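Local coordinates for protein glutaconate CoA-transferase subunit A (Acidaminococcus fermentans, PDB 1POI) that catalyses, as part of glutaconate CoA-transferase, the transfer of CoA from acetyl-CoA to (R)-2-hydroxyglutarate and to related acids such as glutaconate, at residues A[24-36]-A[239-251]. Numbering follows the deposited sequence.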
loop_
_atom_site.group_PDB
_atom_site.type_symbol
_atom_site.label_atom_id
_atom_site.label_comp_id
_atom_site.label_asym_id
_atom_site.label_seq_id
_atom_site.Cartn_x
_atom_site.Cartn_y
_atom_site.Cartn_z
ATOM N N GLY A 24 -13.343 22.002 4.033
ATOM C CA GLY A 24 -14.399 21.056 3.710
ATOM C C GLY A 24 -15.408 21.541 2.698
ATOM O O GLY A 24 -15.443 22.720 2.384
ATOM N N PHE A 25 -16.236 20.624 2.202
ATOM C CA PHE A 25 -17.260 20.913 1.198
ATOM C C PHE A 25 -18.577 20.370 1.733
ATOM O O PHE A 25 -18.695 19.174 1.943
ATOM C CB PHE A 25 -16.911 20.196 -0.108
ATOM C CG PHE A 25 -17.638 20.719 -1.324
ATOM C CD1 PHE A 25 -18.970 20.405 -1.550
ATOM C CD2 PHE A 25 -16.976 21.506 -2.254
ATOM C CE1 PHE A 25 -19.635 20.870 -2.687
ATOM C CE2 PHE A 25 -17.625 21.972 -3.388
ATOM C CZ PHE A 25 -18.959 21.653 -3.601
ATOM N N THR A 26 -19.559 21.259 1.912
ATOM C CA THR A 26 -20.903 20.957 2.439
ATOM C C THR A 26 -21.003 19.858 3.516
ATOM O O THR A 26 -20.738 20.135 4.696
ATOM C CB THR A 26 -21.963 20.822 1.314
ATOM O OG1 THR A 26 -21.615 19.755 0.434
ATOM C CG2 THR A 26 -22.022 22.098 0.506
ATOM N N THR A 27 -21.426 18.645 3.164
ATOM C CA THR A 27 -21.487 17.566 4.163
ATOM C C THR A 27 -20.255 16.673 4.083
ATOM O O THR A 27 -20.272 15.549 4.583
ATOM C CB THR A 27 -22.714 16.662 4.012
ATOM O OG1 THR A 27 -22.660 15.984 2.749
ATOM C CG2 THR A 27 -23.982 17.465 4.100
ATOM N N ASP A 28 -19.191 17.162 3.455
ATOM C CA ASP A 28 -17.953 16.388 3.329
ATOM C C ASP A 28 -16.768 17.120 3.983
ATOM O O ASP A 28 -16.452 18.251 3.615
ATOM C CB ASP A 28 -17.666 16.069 1.842
ATOM C CG ASP A 28 -16.516 15.053 1.646
ATOM O OD1 ASP A 28 -15.782 14.715 2.613
ATOM O OD2 ASP A 28 -16.344 14.575 0.500
ATOM N N ARG A 29 -16.136 16.467 4.956
ATOM C CA ARG A 29 -14.971 16.996 5.669
ATOM C C ARG A 29 -14.996 18.446 6.202
ATOM O O ARG A 29 -14.070 19.213 5.957
ATOM C CB ARG A 29 -13.690 16.739 4.861
ATOM C CG ARG A 29 -12.522 16.157 5.713
ATOM C CD ARG A 29 -11.217 16.028 4.924
ATOM N NE ARG A 29 -10.879 17.298 4.288
ATOM C CZ ARG A 29 -10.979 17.514 2.978
ATOM N NH1 ARG A 29 -11.368 16.540 2.184
ATOM N NH2 ARG A 29 -10.887 18.736 2.476
ATOM N N LYS A 30 -16.038 18.801 6.953
ATOM C CA LYS A 30 -16.184 20.126 7.565
ATOM C C LYS A 30 -15.558 20.130 8.989
ATOM O O LYS A 30 -15.693 19.165 9.747
ATOM C CB LYS A 30 -17.667 20.467 7.683
ATOM C CG LYS A 30 -18.107 21.692 6.927
ATOM C CD LYS A 30 -18.216 21.419 5.470
ATOM C CE LYS A 30 -18.579 22.681 4.745
ATOM N NZ LYS A 30 -17.516 23.713 4.978
ATOM N N PRO A 31 -14.892 21.219 9.391
ATOM C CA PRO A 31 -14.314 21.177 10.741
ATOM C C PRO A 31 -15.338 21.467 11.870
ATOM O O PRO A 31 -15.327 22.549 12.488
ATOM C CB PRO A 31 -13.219 22.235 10.655
ATOM C CG PRO A 31 -13.871 23.271 9.755
ATOM C CD PRO A 31 -14.462 22.425 8.657
ATOM N N TYR A 32 -16.174 20.476 12.185
ATOM C CA TYR A 32 -17.203 20.624 13.224
ATOM C C TYR A 32 -16.730 20.739 14.674
ATOM O O TYR A 32 -17.173 21.637 15.380
ATOM C CB TYR A 32 -18.273 19.531 13.108
ATOM C CG TYR A 32 -19.353 19.886 12.115
ATOM C CD1 TYR A 32 -20.351 20.774 12.454
ATOM C CD2 TYR A 32 -19.343 19.380 10.826
ATOM C CE1 TYR A 32 -21.296 21.160 11.542
ATOM C CE2 TYR A 32 -20.290 19.768 9.910
ATOM C CZ TYR A 32 -21.260 20.661 10.279
ATOM O OH TYR A 32 -22.180 21.111 9.367
ATOM N N ALA A 33 -15.834 19.865 15.131
ATOM C CA ALA A 33 -15.378 19.963 16.524
ATOM C C ALA A 33 -14.981 21.401 16.839
ATOM O O ALA A 33 -15.449 21.982 17.818
ATOM C CB ALA A 33 -14.210 19.035 16.786
ATOM N N ALA A 34 -14.213 21.987 15.920
ATOM C CA ALA A 34 -13.716 23.355 16.020
ATOM C C ALA A 34 -14.845 24.368 16.001
ATOM O O ALA A 34 -14.895 25.243 16.857
ATOM C CB ALA A 34 -12.751 23.647 14.887
ATOM N N VAL A 35 -15.727 24.289 15.012
ATOM C CA VAL A 35 -16.825 25.237 14.948
ATOM C C VAL A 35 -17.599 25.225 16.261
ATOM O O VAL A 35 -18.231 26.210 16.643
ATOM C CB VAL A 35 -17.731 24.960 13.751
ATOM C CG1 VAL A 35 -19.085 25.667 13.900
ATOM C CG2 VAL A 35 -17.050 25.446 12.511
ATOM N N PHE A 36 -17.500 24.132 16.994
ATOM C CA PHE A 36 -18.189 24.072 18.263
ATOM C C PHE A 36 -17.506 24.945 19.293
ATOM O O PHE A 36 -18.176 25.665 20.013
ATOM C CB PHE A 36 -18.303 22.633 18.770
ATOM C CG PHE A 36 -19.571 21.958 18.360
ATOM C CD1 PHE A 36 -20.253 22.375 17.223
ATOM C CD2 PHE A 36 -20.104 20.920 19.126
ATOM C CE1 PHE A 36 -21.460 21.781 16.847
ATOM C CE2 PHE A 36 -21.318 20.319 18.758
ATOM C CZ PHE A 36 -21.994 20.754 17.612
ATOM N N LEU A 239 -5.810 16.833 18.114
ATOM C CA LEU A 239 -6.351 15.480 17.901
ATOM C C LEU A 239 -7.856 15.502 18.146
ATOM O O LEU A 239 -8.290 15.749 19.253
ATOM C CB LEU A 239 -5.684 14.478 18.851
ATOM C CG LEU A 239 -5.958 12.981 18.625
ATOM C CD1 LEU A 239 -5.853 12.621 17.154
ATOM C CD2 LEU A 239 -4.985 12.116 19.432
ATOM N N ALA A 240 -8.649 15.319 17.105
ATOM C CA ALA A 240 -10.096 15.318 17.240
ATOM C C ALA A 240 -10.788 14.255 16.380
ATOM O O ALA A 240 -11.196 14.541 15.241
ATOM C CB ALA A 240 -10.643 16.654 16.924
ATOM N N PRO A 241 -10.900 13.009 16.907
ATOM C CA PRO A 241 -11.531 11.853 16.263
ATOM C C PRO A 241 -12.968 12.150 15.892
ATOM O O PRO A 241 -13.745 12.568 16.736
ATOM C CB PRO A 241 -11.456 10.792 17.340
ATOM C CG PRO A 241 -10.136 11.082 17.967
ATOM C CD PRO A 241 -10.183 12.583 18.123
ATOM N N TYR A 242 -13.325 11.863 14.640
ATOM C CA TYR A 242 -14.653 12.125 14.092
ATOM C C TYR A 242 -14.961 13.604 14.181
ATOM O O TYR A 242 -16.133 13.997 14.191
ATOM C CB TYR A 242 -15.759 11.325 14.803
ATOM C CG TYR A 242 -15.596 9.835 14.721
ATOM C CD1 TYR A 242 -14.795 9.177 15.646
ATOM C CD2 TYR A 242 -16.203 9.081 13.702
ATOM C CE1 TYR A 242 -14.579 7.801 15.581
ATOM C CE2 TYR A 242 -15.990 7.679 13.623
ATOM C CZ TYR A 242 -15.164 7.060 14.582
ATOM O OH TYR A 242 -14.867 5.712 14.568
ATOM N N GLY A 243 -13.905 14.419 14.219
ATOM C CA GLY A 243 -14.066 15.858 14.290
ATOM C C GLY A 243 -14.867 16.473 13.158
ATOM O O GLY A 243 -15.213 17.656 13.219
ATOM N N ALA A 244 -15.153 15.700 12.116
ATOM C CA ALA A 244 -15.918 16.217 10.980
ATOM C C ALA A 244 -17.367 15.856 11.134
ATOM O O ALA A 244 -18.205 16.337 10.386
ATOM C CB ALA A 244 -15.386 15.651 9.656
ATOM N N HIS A 245 -17.664 15.010 12.118
ATOM C CA HIS A 245 -19.027 14.558 12.342
ATOM C C HIS A 245 -19.917 15.757 12.558
ATOM O O HIS A 245 -19.556 16.669 13.301
ATOM C CB HIS A 245 -19.088 13.608 13.541
ATOM C CG HIS A 245 -20.463 13.092 13.831
ATOM N ND1 HIS A 245 -21.465 13.887 14.344
ATOM C CD2 HIS A 245 -21.006 11.865 13.670
ATOM C CE1 HIS A 245 -22.568 13.175 14.482
ATOM N NE2 HIS A 245 -22.316 11.944 14.083
ATOM N N PRO A 246 -21.122 15.749 11.977
ATOM C CA PRO A 246 -21.808 14.762 11.133
ATOM C C PRO A 246 -21.429 14.659 9.643
ATOM O O PRO A 246 -22.199 14.095 8.870
ATOM C CB PRO A 246 -23.254 15.241 11.211
ATOM C CG PRO A 246 -23.092 16.705 11.123
ATOM C CD PRO A 246 -21.991 16.919 12.172
ATOM N N SER A 247 -20.312 15.233 9.211
ATOM C CA SER A 247 -19.979 15.168 7.797
ATOM C C SER A 247 -19.005 14.037 7.502
ATOM O O SER A 247 -18.362 13.495 8.424
ATOM C CB SER A 247 -19.440 16.512 7.317
ATOM O OG SER A 247 -18.187 16.782 7.895
ATOM N N GLN A 248 -18.927 13.668 6.220
ATOM C CA GLN A 248 -18.043 12.586 5.754
ATOM C C GLN A 248 -16.580 12.916 6.000
ATOM O O GLN A 248 -16.225 14.038 6.338
ATOM C CB GLN A 248 -18.234 12.322 4.252
ATOM C CG GLN A 248 -19.663 12.238 3.852
ATOM C CD GLN A 248 -19.840 11.879 2.426
ATOM O OE1 GLN A 248 -19.903 12.750 1.550
ATOM N NE2 GLN A 248 -19.946 10.581 2.157
ATOM N N CYS A 249 -15.734 11.925 5.826
ATOM C CA CYS A 249 -14.330 12.112 5.989
ATOM C C CYS A 249 -13.755 10.886 5.331
ATOM O O CYS A 249 -13.677 9.796 5.931
ATOM C CB CYS A 249 -13.975 12.198 7.448
ATOM S SG CYS A 249 -12.225 12.296 7.738
ATOM N N TYR A 250 -13.467 11.071 4.045
ATOM C CA TYR A 250 -12.920 10.074 3.154
ATOM C C TYR A 250 -12.049 8.989 3.778
ATOM O O TYR A 250 -11.069 9.274 4.462
ATOM C CB TYR A 250 -12.149 10.786 2.038
ATOM C CG TYR A 250 -11.691 9.873 0.921
ATOM C CD1 TYR A 250 -10.513 9.139 1.040
ATOM C CD2 TYR A 250 -12.463 9.700 -0.232
ATOM C CE1 TYR A 250 -10.122 8.259 0.063
ATOM C CE2 TYR A 250 -12.068 8.810 -1.230
ATOM C CZ TYR A 250 -10.903 8.098 -1.066
ATOM O OH TYR A 250 -10.502 7.186 -2.020
ATOM N N GLY A 251 -12.424 7.735 3.540
ATOM C CA GLY A 251 -11.647 6.613 4.024
ATOM C C GLY A 251 -11.810 6.318 5.488
ATOM O O GLY A 251 -11.231 5.352 5.997
HETATM O O HOH W 1 -20.966 14.996 0.928
HETATM O O HOH W 2 -13.527 13.649 2.576
#
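S247 and the Y32 ring form the tightly packed part of this contact. Rotated between its backbone N and carbonyl carbon (chi1 68°), the S247 hydroxyl donates to A244 O and accepts a hydrogen bond from K30 N at 3.1 Å, nearly straight. Without the hydroxyl, as with an alanine here, K30 N would probably lack its acceptor and A244 O would lose one of the two donors, S247 N and OG, that grip it from the same face. P246, which follows a cis peptide, sets CD over the centre of the Y32 ring in a CH-pi contact, 3.9 Å from the centroid. At the first turn of helix 32-40, A33 N donates to G243 O at 3.0 Å. Around Q248 the backbones are firmly paired, Q248 N donating to T27 O and R29 N to Q248 O, both at 2.8 Å, but the side chains fit more loosely: one water joins T27 OG1 to Q248 OE1, and another links D28 OD1 to the backbone N of Y250. Q248 NE2 bonds an acidic side chain, and OE1 the backbone, of the chain of another protein. The bonds of D28's neighbours to Q248 make a single isolated beta bridge, joining loops that follow strands 19-22 and 236-239 of the parallel, Rossmann-like sheet of the CoA-transferase fold.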